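PDB 1SFS: hypothetical protein from Geobacillus stearothermophilus, which is of unknown function but has a glycoside hydrolase-like domain and may act as a bacterial lysozyme cleaving cell-wall polysaccharide. Local coordinates for residues Ala35-Asp40 with Trp56-Ser61; Val96-Gly101 with Ile138-Glu143; Asn120-Ala125 with Gln180-Ser185; Asn211-Gln216 with Asp232-Asp237. One frame throughout, in Å; residues are numbered along the deposited sequence. Where two conformers were deposited one is given.

Contact 1 (Ala35-Asp40 with Trp56-Ser61); sequences AQVVTD and WGRYLS
A strand-to-helix loop of the beta/alpha fold, Ala35-Asp40, is laid over the second strand of the sheet, and Val38 meets Trp56 in a CH-pi contact. CG2 of Val38 stands 3.4 Å from the centroid of the five-membered ring of Trp56 and 13° off its normal, which places the methyl squarely on the ring face. With CG2 anti to the carbonyl carbon and CG1 anti to the backbone N (chi1 -172°), the two methyls lie along one face of the indole: CG2 over the five-membered ring and CG1, 3.9 Å from Trp56 CH2, over the benzo half. The indole N-H is directed to Ser34 OG.

Arg58 runs beneath the loop backbone. Its chain bends at chi2 and chi3, folding the guanidinium against the peptides of residues 35 to 37. Gln36 O lies over one face of that group, 3.3 Å from Arg58 NE, at an angle too poor for a bond. Clear bonds to the guanidinium come from Glu74, in a salt bridge with NE, and from Ser34 O and Glu68 O, which take the terminal nitrogens. Since Glu74 OE1 also accepts from Val38 N, one carboxylate fixes both the arginine and the loop. At the other end, Ala35 CA rests 3.8 Å from Tyr59 CE1. Such a loop, ending at N-cap Thr39, is the beta-to-alpha connection of a beta-alpha-beta crossover, here from strand 29-33 through helix 40-49 to the parallel strand 55-59.

Contact 2 (Val96-Gly101 with Ile138-Glu143); sequences VGYANG and IAAWVE
This is a close helix-to-helix contact on the outer layer of the fold, where Tyr98 and Gly101, in the first turn of helix 98-114, meet Ala140 of helix 135-145. The methyl of Ala140 sits over the centre of the tyrosine ring, CB 3.5 Å from the centroid and 10° off the normal, a CH-pi contact. Tyr98 reaches it because CG is anti to the backbone N (chi1 -168°), which swings the ring across toward the second helix. Both helices belong to successive beta-alpha units, on either side of strand 122-126 in the chain, and touch here at the start of helix 98-114. Gly101, with no side chain, lets the backbones come to 4.9 Å between its CA and Ala140 CA. The alanine CB is also 3.1 Å from Tyr98 O. At the outer rim Glu143, in one of its two conformers, comes loosely to the edge of the tyrosine ring, with Tyr98 OH and Glu143 OE2 3.7 Å apart. On the inner side Trp141 packs against Ala104, Ala105 and Ala108.

Contact 3 (Asn120-Ala125 with Gln180-Ser185); sequences NKLLFA and QAVIWS
Phe124 and Trp184 meet edge to face, the indole presenting its edge to one face of the phenyl ring. The planes stand at 88° and the centroid of the phenyl is 5.7 Å from that of the six-membered indole ring, values that define a T-shaped pair. Trp184 CE3 makes the approach, lying 4.1 Å from Phe124 CG and offset toward the rim of the ring. Trp184 has CG anti to its backbone N (chi1 179°), carrying the indole past the phenylalanine, while its CB stays close, 3.6 Å from Phe124 CE1. On its other flank the phenyl leans obliquely on Val182, with CZ 4.1 Å from CG1 of the valine and CE1 3.5 Å from the carbonyl O of the same residue. Leu122 then crosses Val182 at about a right angle, its CD2 coming within 3.8 Å of Val182 CB.

The two strands, 122-125 and 182-185, are not bonded neighbours: strand 151-156 lies between them in sheet order, and their short axes pass 8.4 Å apart at 50°. These side chains therefore meet on the same face of the curved sheet, in the buried core, joined there by Leu86 from strand 84-89. No hydrogen bond links the segments, and the indole N-H goes instead to Asn229 OD1. Cohesion across this part of the core thus rests on dispersion and the weak electrostatics of a ring edge on a ring face.

Contact 4 (Asn211-Gln216 with Asp232-Asp237); sequences NVWVWQ and DRRLLD
Trp213 turns its CG anti to its carbonyl carbon (chi1 -67°), and Arg234, with the same choice and a bend at chi3, folds back in the conformer described so that it crosses the indole at about a right angle, over one face. Arg234 CB stands 3.7 Å from the centroid of the six-membered ring, 8° off the normal, a CH-pi contact. Further out, the guanidinium, its plane 25° from that of the ring, spreads over the pyrrole side, where Trp213 NE1 and Arg234 NH2 are 3.6 Å apart. Asn211 CB covers the opposite face.

Asp232 holds this conformer of the arginine in place. The guanidinium grips it side-on: NE donates to OD1 at 3.0 Å, and NH2 forms a salt bridge to OD2 at 2.9 Å. Both nitrogens approach from above the carboxylate plane, whereas the anti lone pair of OD1 receives the backbone N of Arg234, closing an Asx turn. A water donates to both OD2 and Val212 O. The backbones themselves are joined by a bond from Asp232 N to Trp213 O, 2.9 Å long. Deeper in, Val214 CG2 touches Leu235 CD2 at 3.7 Å, beside Phe124 and Leu122. With three donors and a water on one carboxylate, the negative charge of Asp232 is probably well stabilised, and the arginine, its charge balanced by Asp232 in this conformer, can lie tilted over the indole at the rim of the buried cluster.

In the fold
From the N terminus, contact 1 closes the first short loop, spanning helix 40-49, and ties the exit of strand 29-33 to strand 55-59. The chain then adds strand 84-89 and helix 98-114, where contact 2 opens. Contacts 2 and 3 cross, because 120-125 falls between the two segments of contact 2 and 138-143 between those of contact 3; they touch where Trp141 CZ2 packs 3.4 Å from Leu123 O. Contact 2 thus joins outer helices, and contact 3 the sheet interior within. Contact 4 follows in series, yet its strand 211-218 pairs with strand 182-185 of contact 3, bringing the C-terminal turn back onto the same core.

Contact 1 (Ala35-Asp40 with Trp56-Ser61)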
loop_
_atom_site.group_PDB
_atom_site.type_symbol
_atom_site.label_atom_id
_atom_site.label_comp_id
_atom_site.label_asym_id
_atom_site.label_seq_id
_atom_site.Cartn_x
_atom_site.Cartn_y
_atom_site.Cartn_z
ATOM N N ALA A 35 -3.097 -6.494 9.146
ATOM C CA ALA A 35 -4.073 -5.663 9.811
ATOM C C ALA A 35 -3.662 -5.306 11.238
ATOM O O ALA A 35 -3.930 -4.232 11.724
ATOM C CB ALA A 35 -5.403 -6.368 9.830
ATOM N N GLN A 36 -2.998 -6.249 11.909
ATOM C CA GLN A 36 -2.637 -6.056 13.318
ATOM C C GLN A 36 -1.223 -5.488 13.442
ATOM O O GLN A 36 -0.376 -5.539 12.558
ATOM C CB GLN A 36 -2.920 -7.334 14.113
ATOM C CG GLN A 36 -1.870 -8.337 13.853
ATOM C CD GLN A 36 -2.301 -9.693 14.446
ATOM O OE1 GLN A 36 -3.123 -10.422 13.936
ATOM N NE2 GLN A 36 -1.669 -10.098 15.549
ATOM N N VAL A 37 -0.985 -4.920 14.634
ATOM C CA VAL A 37 0.294 -4.369 15.043
ATOM C C VAL A 37 1.424 -5.393 14.940
ATOM O O VAL A 37 1.256 -6.572 15.346
ATOM C CB VAL A 37 0.193 -3.858 16.494
ATOM C CG1 VAL A 37 1.528 -3.520 17.149
ATOM C CG2 VAL A 37 -0.772 -2.697 16.533
ATOM N N VAL A 38 2.567 -4.903 14.500
ATOM C CA VAL A 38 3.775 -5.723 14.504
ATOM C C VAL A 38 4.346 -5.703 15.907
ATOM O O VAL A 38 5.100 -4.810 16.250
ATOM C CB VAL A 38 4.794 -5.223 13.503
ATOM C CG1 VAL A 38 5.944 -6.226 13.402
ATOM C CG2 VAL A 38 4.194 -5.030 12.127
ATOM N N THR A 39 4.048 -6.679 16.694
ATOM C CA THR A 39 4.729 -6.947 17.952
ATOM C C THR A 39 5.965 -7.748 17.655
ATOM O O THR A 39 6.147 -8.319 16.571
ATOM C CB THR A 39 3.775 -7.744 18.867
ATOM O OG1 THR A 39 3.533 -8.980 18.206
ATOM C CG2 THR A 39 2.520 -6.957 19.219
ATOM N N ASP A 40 6.846 -7.864 18.648
ATOM C CA ASP A 40 8.002 -8.744 18.463
ATOM C C ASP A 40 7.570 -10.157 18.180
ATOM O O ASP A 40 8.154 -10.849 17.348
ATOM C CB ASP A 40 8.957 -8.752 19.648
ATOM C CG ASP A 40 10.232 -9.569 19.314
ATOM O OD1 ASP A 40 11.012 -9.203 18.415
ATOM O OD2 ASP A 40 10.517 -10.600 19.975
ATOM N N TRP A 56 6.931 -3.941 5.515
ATOM C CA TRP A 56 5.752 -4.440 6.237
ATOM C C TRP A 56 4.643 -3.427 6.055
ATOM O O TRP A 56 4.738 -2.290 6.551
ATOM C CB TRP A 56 6.098 -4.695 7.693
ATOM C CG TRP A 56 5.126 -5.618 8.404
ATOM C CD1 TRP A 56 3.770 -5.529 8.457
ATOM C CD2 TRP A 56 5.476 -6.780 9.173
ATOM N NE1 TRP A 56 3.257 -6.572 9.178
ATOM C CE2 TRP A 56 4.271 -7.335 9.632
ATOM C CE3 TRP A 56 6.674 -7.408 9.480
ATOM C CZ2 TRP A 56 4.262 -8.492 10.418
ATOM C CZ3 TRP A 56 6.658 -8.550 10.260
ATOM C CH2 TRP A 56 5.455 -9.071 10.716
ATOM N N GLY A 57 3.588 -3.789 5.347
ATOM C CA GLY A 57 2.433 -2.935 5.141
ATOM C C GLY A 57 1.596 -2.844 6.422
ATOM O O GLY A 57 1.254 -3.857 7.013
ATOM N N ARG A 58 1.300 -1.622 6.805
ATOM C CA ARG A 58 0.572 -1.332 8.023
ATOM C C ARG A 58 -0.315 -0.129 7.819
ATOM O O ARG A 58 -0.082 0.720 6.963
ATOM C CB ARG A 58 1.550 -1.048 9.170
ATOM C CG ARG A 58 2.284 -2.283 9.666
ATOM C CD ARG A 58 1.349 -3.287 10.385
ATOM N NE ARG A 58 0.843 -2.649 11.594
ATOM C CZ ARG A 58 -0.376 -2.228 11.817
ATOM N NH1 ARG A 58 -1.388 -2.509 10.971
ATOM N NH2 ARG A 58 -0.609 -1.525 12.905
ATOM N N TYR A 59 -1.354 -0.037 8.645
ATOM C CA TYR A 59 -2.418 0.955 8.472
ATOM C C TYR A 59 -2.177 2.193 9.280
ATOM O O TYR A 59 -1.807 2.171 10.458
ATOM C CB TYR A 59 -3.788 0.293 8.808
ATOM C CG TYR A 59 -4.058 -0.782 7.831
ATOM C CD1 TYR A 59 -3.577 -2.078 8.009
ATOM C CD2 TYR A 59 -4.696 -0.521 6.618
ATOM C CE1 TYR A 59 -3.783 -3.063 7.067
ATOM C CE2 TYR A 59 -4.925 -1.482 5.680
ATOM C CZ TYR A 59 -4.477 -2.764 5.885
ATOM O OH TYR A 59 -4.642 -3.756 4.962
ATOM N N LEU A 60 -2.455 3.352 8.677
ATOM C CA LEU A 60 -2.278 4.658 9.288
ATOM C C LEU A 60 -3.267 4.942 10.412
ATOM O O LEU A 60 -2.942 5.790 11.268
ATOM C CB LEU A 60 -2.373 5.744 8.239
ATOM C CG LEU A 60 -1.169 5.847 7.299
ATOM C CD1 LEU A 60 -1.498 6.725 6.107
ATOM C CD2 LEU A 60 0.062 6.406 7.986
ATOM N N SER A 61 -4.425 4.326 10.374
ATOM C CA SER A 61 -5.454 4.606 11.389
ATOM C C SER A 61 -6.251 3.337 11.659
ATOM O O SER A 61 -6.211 2.314 10.942
ATOM C CB SER A 61 -6.290 5.789 10.964
ATOM O OG SER A 61 -7.042 5.482 9.816
#

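Contact 2 (Val96-Gly101 with Ile138-Glu143)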
loop_
_atom_site.group_PDB
_atom_site.type_symbol
_atom_site.label_atom_id
_atom_site.label_comp_id
_atom_site.label_asym_id
_atom_site.label_seq_id
_atom_site.Cartn_x
_atom_site.Cartn_y
_atom_site.Cartn_z
ATOM N N VAL A 96 -14.944 7.664 -4.953
ATOM C CA VAL A 96 -15.640 8.478 -5.923
ATOM C C VAL A 96 -15.605 9.936 -5.473
ATOM O O VAL A 96 -15.834 10.292 -4.319
ATOM C CB VAL A 96 -17.073 7.972 -6.146
ATOM C CG1 VAL A 96 -17.911 8.952 -6.957
ATOM C CG2 VAL A 96 -17.007 6.601 -6.811
ATOM N N GLY A 97 -15.322 10.825 -6.437
ATOM C CA GLY A 97 -15.438 12.240 -6.249
ATOM C C GLY A 97 -14.156 12.948 -5.875
ATOM O O GLY A 97 -13.374 12.487 -5.025
ATOM N N TYR A 98 -13.890 14.112 -6.500
ATOM C CA TYR A 98 -12.674 14.871 -6.224
ATOM C C TYR A 98 -12.637 15.300 -4.770
ATOM O O TYR A 98 -11.629 15.099 -4.094
ATOM C CB TYR A 98 -12.629 16.091 -7.159
ATOM C CG TYR A 98 -11.277 16.749 -7.125
ATOM C CD1 TYR A 98 -10.267 16.363 -8.031
ATOM C CD2 TYR A 98 -10.933 17.716 -6.186
ATOM C CE1 TYR A 98 -8.988 16.934 -8.003
ATOM C CE2 TYR A 98 -9.691 18.280 -6.143
ATOM C CZ TYR A 98 -8.721 17.899 -7.053
ATOM O OH TYR A 98 -7.463 18.479 -7.018
ATOM N N ALA A 99 -13.711 15.878 -4.261
ATOM C CA ALA A 99 -13.708 16.369 -2.878
ATOM C C ALA A 99 -13.443 15.259 -1.883
ATOM O O ALA A 99 -12.730 15.409 -0.914
ATOM C CB ALA A 99 -15.042 17.041 -2.559
ATOM N N ASN A 100 -14.019 14.078 -2.143
ATOM C CA ASN A 100 -13.801 12.940 -1.287
ATOM C C ASN A 100 -12.323 12.475 -1.331
ATOM O O ASN A 100 -11.752 12.106 -0.289
ATOM C CB ASN A 100 -14.750 11.785 -1.632
ATOM C CG ASN A 100 -16.169 12.072 -1.273
ATOM O OD1 ASN A 100 -16.400 12.622 -0.184
ATOM N ND2 ASN A 100 -17.102 11.779 -2.144
ATOM N N GLY A 101 -11.731 12.483 -2.506
ATOM C CA GLY A 101 -10.321 12.142 -2.595
ATOM C C GLY A 101 -9.444 13.132 -1.895
ATOM O O GLY A 101 -8.423 12.742 -1.308
ATOM N N ILE A 138 -9.071 9.665 -7.892
ATOM C CA ILE A 138 -7.653 9.374 -8.098
ATOM C C ILE A 138 -6.885 10.662 -8.339
ATOM O O ILE A 138 -5.802 10.868 -7.761
ATOM C CB ILE A 138 -7.456 8.365 -9.207
ATOM C CG1 ILE A 138 -8.043 7.018 -8.835
ATOM C CG2 ILE A 138 -5.977 8.237 -9.574
ATOM C CD1 ILE A 138 -7.975 5.945 -9.871
ATOM N N ALA A 139 -7.402 11.539 -9.184
ATOM C CA ALA A 139 -6.776 12.832 -9.401
ATOM C C ALA A 139 -6.608 13.588 -8.102
ATOM O O ALA A 139 -5.538 14.164 -7.861
ATOM C CB ALA A 139 -7.619 13.670 -10.381
ATOM N N ALA A 140 -7.657 13.642 -7.275
ATOM C CA ALA A 140 -7.557 14.378 -6.022
ATOM C C ALA A 140 -6.532 13.767 -5.095
ATOM O O ALA A 140 -5.819 14.491 -4.386
ATOM C CB ALA A 140 -8.928 14.419 -5.342
ATOM N N TRP A 141 -6.485 12.451 -5.016
ATOM C CA TRP A 141 -5.469 11.795 -4.161
ATOM C C TRP A 141 -4.091 12.231 -4.549
ATOM O O TRP A 141 -3.268 12.661 -3.737
ATOM C CB TRP A 141 -5.722 10.282 -4.237
ATOM C CG TRP A 141 -4.703 9.469 -3.457
ATOM C CD1 TRP A 141 -3.663 8.804 -3.975
ATOM C CD2 TRP A 141 -4.705 9.227 -2.051
ATOM N NE1 TRP A 141 -2.944 8.175 -2.970
ATOM C CE2 TRP A 141 -3.572 8.409 -1.802
ATOM C CE3 TRP A 141 -5.533 9.585 -0.990
ATOM C CZ2 TRP A 141 -3.259 7.986 -0.506
ATOM C CZ3 TRP A 141 -5.201 9.140 0.270
ATOM C CH2 TRP A 141 -4.079 8.349 0.490
ATOM N N VAL A 142 -3.800 12.128 -5.860
ATOM C CA VAL A 142 -2.492 12.505 -6.369
ATOM C C VAL A 142 -2.209 13.979 -6.171
ATOM O O VAL A 142 -1.144 14.388 -5.668
ATOM C CB VAL A 142 -2.411 12.110 -7.860
ATOM C CG1 VAL A 142 -1.188 12.707 -8.537
ATOM C CG2 VAL A 142 -2.416 10.593 -7.991
ATOM N N GLU A 143 -3.109 14.882 -6.581
ATOM C CA GLU A 143 -2.840 16.324 -6.593
ATOM C C GLU A 143 -2.779 16.858 -5.183
ATOM O O GLU A 143 -1.998 17.793 -4.890
ATOM C CB GLU A 143 -3.871 17.090 -7.420
ATOM C CG GLU A 143 -3.934 16.774 -8.892
ATOM C CD GLU A 143 -5.021 17.524 -9.647
ATOM O OE1 GLU A 143 -5.822 16.850 -10.280
ATOM O OE2 GLU A 143 -4.886 18.801 -9.667
#

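Contact 3 (Asn120-Ala125 with Gln180-Ser185)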
loop_
_atom_site.group_PDB
_atom_site.type_symbol
_atom_site.label_atom_id
_atom_site.label_comp_id
_atom_site.label_asym_id
_atom_site.label_seq_id
_atom_site.Cartn_x
_atom_site.Cartn_y
_atom_site.Cartn_z
ATOM N N ASN A 120 8.694 12.812 1.328
ATOM C CA ASN A 120 9.036 12.081 0.131
ATOM C C ASN A 120 8.965 10.571 0.371
ATOM O O ASN A 120 9.756 9.776 -0.131
ATOM C CB ASN A 120 10.384 12.501 -0.480
ATOM C CG ASN A 120 10.456 13.983 -0.768
ATOM O OD1 ASN A 120 9.549 14.629 -1.299
ATOM N ND2 ASN A 120 11.585 14.564 -0.419
ATOM N N LYS A 121 7.973 10.170 1.127
ATOM C CA LYS A 121 7.569 8.793 1.386
ATOM C C LYS A 121 6.178 8.550 0.834
ATOM O O LYS A 121 5.338 9.455 0.811
ATOM C CB LYS A 121 7.642 8.477 2.851
ATOM C CG LYS A 121 8.981 8.660 3.520
ATOM C CD LYS A 121 10.066 7.796 2.941
ATOM C CE LYS A 121 11.385 8.018 3.680
ATOM N NZ LYS A 121 12.446 7.212 2.991
ATOM N N LEU A 122 5.937 7.327 0.370
ATOM C CA LEU A 122 4.639 6.910 -0.137
ATOM C C LEU A 122 3.602 6.703 0.942
ATOM O O LEU A 122 3.900 6.130 2.001
ATOM C CB LEU A 122 4.811 5.589 -0.890
ATOM C CG LEU A 122 5.375 5.708 -2.300
ATOM C CD1 LEU A 122 6.017 4.432 -2.757
ATOM C CD2 LEU A 122 4.277 6.137 -3.265
ATOM N N LEU A 123 2.373 7.084 0.642
ATOM C CA LEU A 123 1.174 6.730 1.409
ATOM C C LEU A 123 0.218 6.024 0.457
ATOM O O LEU A 123 -0.135 6.628 -0.578
ATOM C CB LEU A 123 0.495 7.937 2.033
ATOM C CG LEU A 123 1.370 8.864 2.867
ATOM C CD1 LEU A 123 0.584 10.056 3.338
ATOM C CD2 LEU A 123 2.018 8.153 4.048
ATOM N N PHE A 124 -0.181 4.809 0.739
ATOM C CA PHE A 124 -1.035 4.033 -0.174
ATOM C C PHE A 124 -2.483 4.107 0.197
ATOM O O PHE A 124 -2.877 3.739 1.300
ATOM C CB PHE A 124 -0.609 2.574 -0.199
ATOM C CG PHE A 124 0.640 2.331 -1.015
ATOM C CD1 PHE A 124 0.541 1.905 -2.326
ATOM C CD2 PHE A 124 1.911 2.562 -0.495
ATOM C CE1 PHE A 124 1.665 1.742 -3.115
ATOM C CE2 PHE A 124 3.034 2.397 -1.289
ATOM C CZ PHE A 124 2.911 1.979 -2.580
ATOM N N ALA A 125 -3.341 4.466 -0.744
ATOM C CA ALA A 125 -4.789 4.385 -0.584
ATOM C C ALA A 125 -5.261 2.973 -0.815
ATOM O O ALA A 125 -4.968 2.383 -1.842
ATOM C CB ALA A 125 -5.459 5.310 -1.579
ATOM N N GLN A 180 3.689 10.331 -10.846
ATOM C CA GLN A 180 3.754 10.399 -9.377
ATOM C C GLN A 180 3.245 9.156 -8.714
ATOM O O GLN A 180 3.778 8.744 -7.676
ATOM C CB GLN A 180 2.964 11.612 -8.850
ATOM C CG GLN A 180 3.444 12.986 -9.381
ATOM C CD GLN A 180 4.863 13.346 -9.107
ATOM O OE1 GLN A 180 5.348 13.009 -8.041
ATOM N NE2 GLN A 180 5.497 14.063 -10.001
ATOM N N ALA A 181 2.145 8.566 -9.161
ATOM C CA ALA A 181 1.545 7.458 -8.434
ATOM C C ALA A 181 2.371 6.192 -8.554
ATOM O O ALA A 181 2.945 5.878 -9.604
ATOM C CB ALA A 181 0.132 7.172 -8.903
ATOM N N VAL A 182 2.374 5.418 -7.477
ATOM C CA VAL A 182 2.918 4.075 -7.432
ATOM C C VAL A 182 1.799 3.111 -7.098
ATOM O O VAL A 182 1.046 3.360 -6.154
ATOM C CB VAL A 182 4.074 3.978 -6.428
ATOM C CG1 VAL A 182 4.574 2.565 -6.293
ATOM C CG2 VAL A 182 5.188 4.924 -6.823
ATOM N N ILE A 183 1.681 2.037 -7.875
ATOM C CA ILE A 183 0.654 1.042 -7.662
ATOM C C ILE A 183 1.220 -0.185 -6.935
ATOM O O ILE A 183 2.276 -0.700 -7.281
ATOM C CB ILE A 183 -0.020 0.636 -8.996
ATOM C CG1 ILE A 183 -0.763 1.836 -9.600
ATOM C CG2 ILE A 183 -0.954 -0.548 -8.825
ATOM C CD1 ILE A 183 -1.367 1.569 -10.962
ATOM N N TRP A 184 0.446 -0.605 -5.945
ATOM C CA TRP A 184 0.559 -1.879 -5.263
ATOM C C TRP A 184 -0.599 -2.726 -5.777
ATOM O O TRP A 184 -1.754 -2.461 -5.453
ATOM C CB TRP A 184 0.494 -1.644 -3.748
ATOM C CG TRP A 184 0.580 -2.858 -2.875
ATOM C CD1 TRP A 184 0.743 -4.169 -3.198
ATOM C CD2 TRP A 184 0.482 -2.794 -1.458
ATOM N NE1 TRP A 184 0.778 -4.934 -2.056
ATOM C CE2 TRP A 184 0.608 -4.131 -0.981
ATOM C CE3 TRP A 184 0.306 -1.749 -0.564
ATOM C CZ2 TRP A 184 0.554 -4.435 0.381
ATOM C CZ3 TRP A 184 0.246 -2.063 0.766
ATOM C CH2 TRP A 184 0.371 -3.389 1.217
ATOM N N SER A 185 -0.284 -3.701 -6.629
ATOM C CA SER A 185 -1.303 -4.494 -7.278
ATOM C C SER A 185 -1.675 -5.706 -6.458
ATOM O O SER A 185 -0.793 -6.437 -5.983
ATOM C CB SER A 185 -0.767 -4.952 -8.639
ATOM O OG SER A 185 -1.749 -5.754 -9.250
#

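Contact 4 (Asn211-Gln216 with Asp232-Asp237)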
loop_
_atom_site.group_PDB
_atom_site.type_symbol
_atom_site.label_atom_id
_atom_site.label_comp_id
_atom_site.label_asym_id
_atom_site.label_seq_id
_atom_site.Cartn_x
_atom_site.Cartn_y
_atom_site.Cartn_z
ATOM N N ASN A 211 3.634 2.839 -12.519
ATOM C CA ASN A 211 4.748 2.365 -11.712
ATOM C C ASN A 211 4.217 1.256 -10.793
ATOM O O ASN A 211 3.801 1.540 -9.668
ATOM C CB ASN A 211 5.328 3.498 -10.883
ATOM C CG ASN A 211 5.810 4.655 -11.684
ATOM O OD1 ASN A 211 6.615 4.482 -12.570
ATOM N ND2 ASN A 211 5.262 5.843 -11.411
ATOM N N VAL A 212 4.186 0.031 -11.259
ATOM C CA VAL A 212 3.626 -1.081 -10.480
ATOM C C VAL A 212 4.774 -1.723 -9.713
ATOM O O VAL A 212 5.477 -2.614 -10.204
ATOM C CB VAL A 212 2.842 -2.087 -11.330
ATOM C CG1 VAL A 212 2.231 -3.114 -10.422
ATOM C CG2 VAL A 212 1.818 -1.402 -12.185
ATOM N N TRP A 213 5.024 -1.211 -8.517
ATOM C CA TRP A 213 6.202 -1.516 -7.741
ATOM C C TRP A 213 5.974 -2.419 -6.566
ATOM O O TRP A 213 6.924 -2.761 -5.877
ATOM C CB TRP A 213 6.901 -0.236 -7.261
ATOM C CG TRP A 213 7.511 0.583 -8.360
ATOM C CD1 TRP A 213 7.583 0.317 -9.686
ATOM C CD2 TRP A 213 8.141 1.861 -8.125
ATOM N NE1 TRP A 213 8.257 1.376 -10.316
ATOM C CE2 TRP A 213 8.588 2.317 -9.383
ATOM C CE3 TRP A 213 8.347 2.626 -6.968
ATOM C CZ2 TRP A 213 9.239 3.534 -9.513
ATOM C CZ3 TRP A 213 9.004 3.845 -7.101
ATOM C CH2 TRP A 213 9.411 4.228 -8.347
ATOM N N VAL A 214 4.747 -2.799 -6.282
ATOM C CA VAL A 214 4.423 -3.734 -5.216
ATOM C C VAL A 214 3.390 -4.707 -5.737
ATOM O O VAL A 214 2.518 -4.313 -6.513
ATOM C CB VAL A 214 3.921 -3.061 -3.916
ATOM C CG1 VAL A 214 4.281 -3.913 -2.709
ATOM C CG2 VAL A 214 4.409 -1.627 -3.774
ATOM N N TRP A 215 3.422 -5.950 -5.267
ATOM C CA TRP A 215 2.519 -6.989 -5.691
ATOM C C TRP A 215 2.127 -7.829 -4.470
ATOM O O TRP A 215 3.005 -8.502 -3.887
ATOM C CB TRP A 215 3.199 -7.882 -6.728
ATOM C CG TRP A 215 2.365 -9.015 -7.202
ATOM C CD1 TRP A 215 1.018 -9.107 -7.311
ATOM C CD2 TRP A 215 2.850 -10.287 -7.654
ATOM N NE1 TRP A 215 0.648 -10.323 -7.790
ATOM C CE2 TRP A 215 1.763 -11.077 -8.002
ATOM C CE3 TRP A 215 4.138 -10.826 -7.763
ATOM C CZ2 TRP A 215 1.904 -12.386 -8.471
ATOM C CZ3 TRP A 215 4.291 -12.125 -8.223
ATOM C CH2 TRP A 215 3.181 -12.878 -8.567
ATOM N N GLN A 216 0.871 -7.842 -4.102
ATOM C CA GLN A 216 0.354 -8.743 -3.063
ATOM C C GLN A 216 0.017 -10.062 -3.772
ATOM O O GLN A 216 -1.022 -10.164 -4.419
ATOM C CB GLN A 216 -0.819 -8.151 -2.347
ATOM C CG GLN A 216 -1.167 -8.922 -1.077
ATOM C CD GLN A 216 -2.391 -8.331 -0.462
ATOM O OE1 GLN A 216 -3.463 -8.407 -1.094
ATOM N NE2 GLN A 216 -2.252 -7.728 0.701
ATOM N N ASP A 232 9.395 -4.150 -6.442
ATOM C CA ASP A 232 10.487 -3.588 -7.180
ATOM C C ASP A 232 11.375 -2.826 -6.193
ATOM O O ASP A 232 10.876 -2.101 -5.331
ATOM C CB ASP A 232 9.901 -2.641 -8.225
ATOM C CG ASP A 232 10.890 -2.038 -9.224
ATOM O OD1 ASP A 232 11.776 -1.302 -8.774
ATOM O OD2 ASP A 232 10.747 -2.296 -10.415
ATOM N N ARG A 233 12.704 -2.990 -6.278
ATOM C CA ARG A 233 13.590 -2.362 -5.266
ATOM C C ARG A 233 13.475 -0.851 -5.229
ATOM O O ARG A 233 13.792 -0.208 -4.220
ATOM C CB ARG A 233 15.036 -2.829 -5.500
ATOM C CG ARG A 233 15.927 -2.743 -4.269
ATOM C CD ARG A 233 17.333 -3.315 -4.438
ATOM N NE ARG A 233 17.609 -4.422 -3.506
ATOM C CZ ARG A 233 17.955 -5.672 -3.803
ATOM N NH1 ARG A 233 18.119 -6.144 -5.038
ATOM N NH2 ARG A 233 18.151 -6.545 -2.828
ATOM N N ARG A 234 12.940 -0.136 -6.404
ATOM C CA ARG A 234 12.734 1.301 -6.329
ATOM C C ARG A 234 11.807 1.681 -5.191
ATOM O O ARG A 234 11.856 2.800 -4.654
ATOM C CB ARG A 234 12.227 1.853 -7.696
ATOM C CG ARG A 234 13.332 1.862 -8.756
ATOM C CD ARG A 234 12.753 2.198 -10.123
ATOM N NE ARG A 234 11.997 1.072 -10.644
ATOM C CZ ARG A 234 11.530 0.944 -11.864
ATOM N NH1 ARG A 234 11.739 1.905 -12.768
ATOM N NH2 ARG A 234 10.847 -0.105 -12.278
ATOM N N LEU A 235 10.944 0.737 -4.766
ATOM C CA LEU A 235 10.010 1.067 -3.696
ATOM C C LEU A 235 10.720 1.528 -2.455
ATOM O O LEU A 235 10.233 2.403 -1.719
ATOM C CB LEU A 235 9.157 -0.148 -3.410
ATOM C CG LEU A 235 8.105 0.028 -2.321
ATOM C CD1 LEU A 235 6.977 0.917 -2.798
ATOM C CD2 LEU A 235 7.573 -1.344 -1.871
ATOM N N LEU A 236 11.846 0.898 -2.126
ATOM C CA LEU A 236 12.357 1.014 -0.756
ATOM C C LEU A 236 12.784 2.400 -0.387
ATOM O O LEU A 236 12.620 2.799 0.760
ATOM C CB LEU A 236 13.483 0.013 -0.571
ATOM C CG LEU A 236 13.149 -1.474 -0.632
ATOM C CD1 LEU A 236 14.413 -2.305 -0.456
ATOM C CD2 LEU A 236 12.031 -1.786 0.361
ATOM N N ASP A 237 13.283 3.168 -1.328
ATOM C CA ASP A 237 13.681 4.553 -1.053
ATOM C C ASP A 237 12.520 5.458 -0.744
ATOM O O ASP A 237 12.751 6.575 -0.284
ATOM C CB ASP A 237 14.442 5.125 -2.263
ATOM C CG ASP A 237 15.902 4.723 -2.150
ATOM O OD1 ASP A 237 16.285 4.107 -1.149
ATOM O OD2 ASP A 237 16.625 5.044 -3.111
HETATM O O HOH W 1 8.084 -2.964 -11.960
#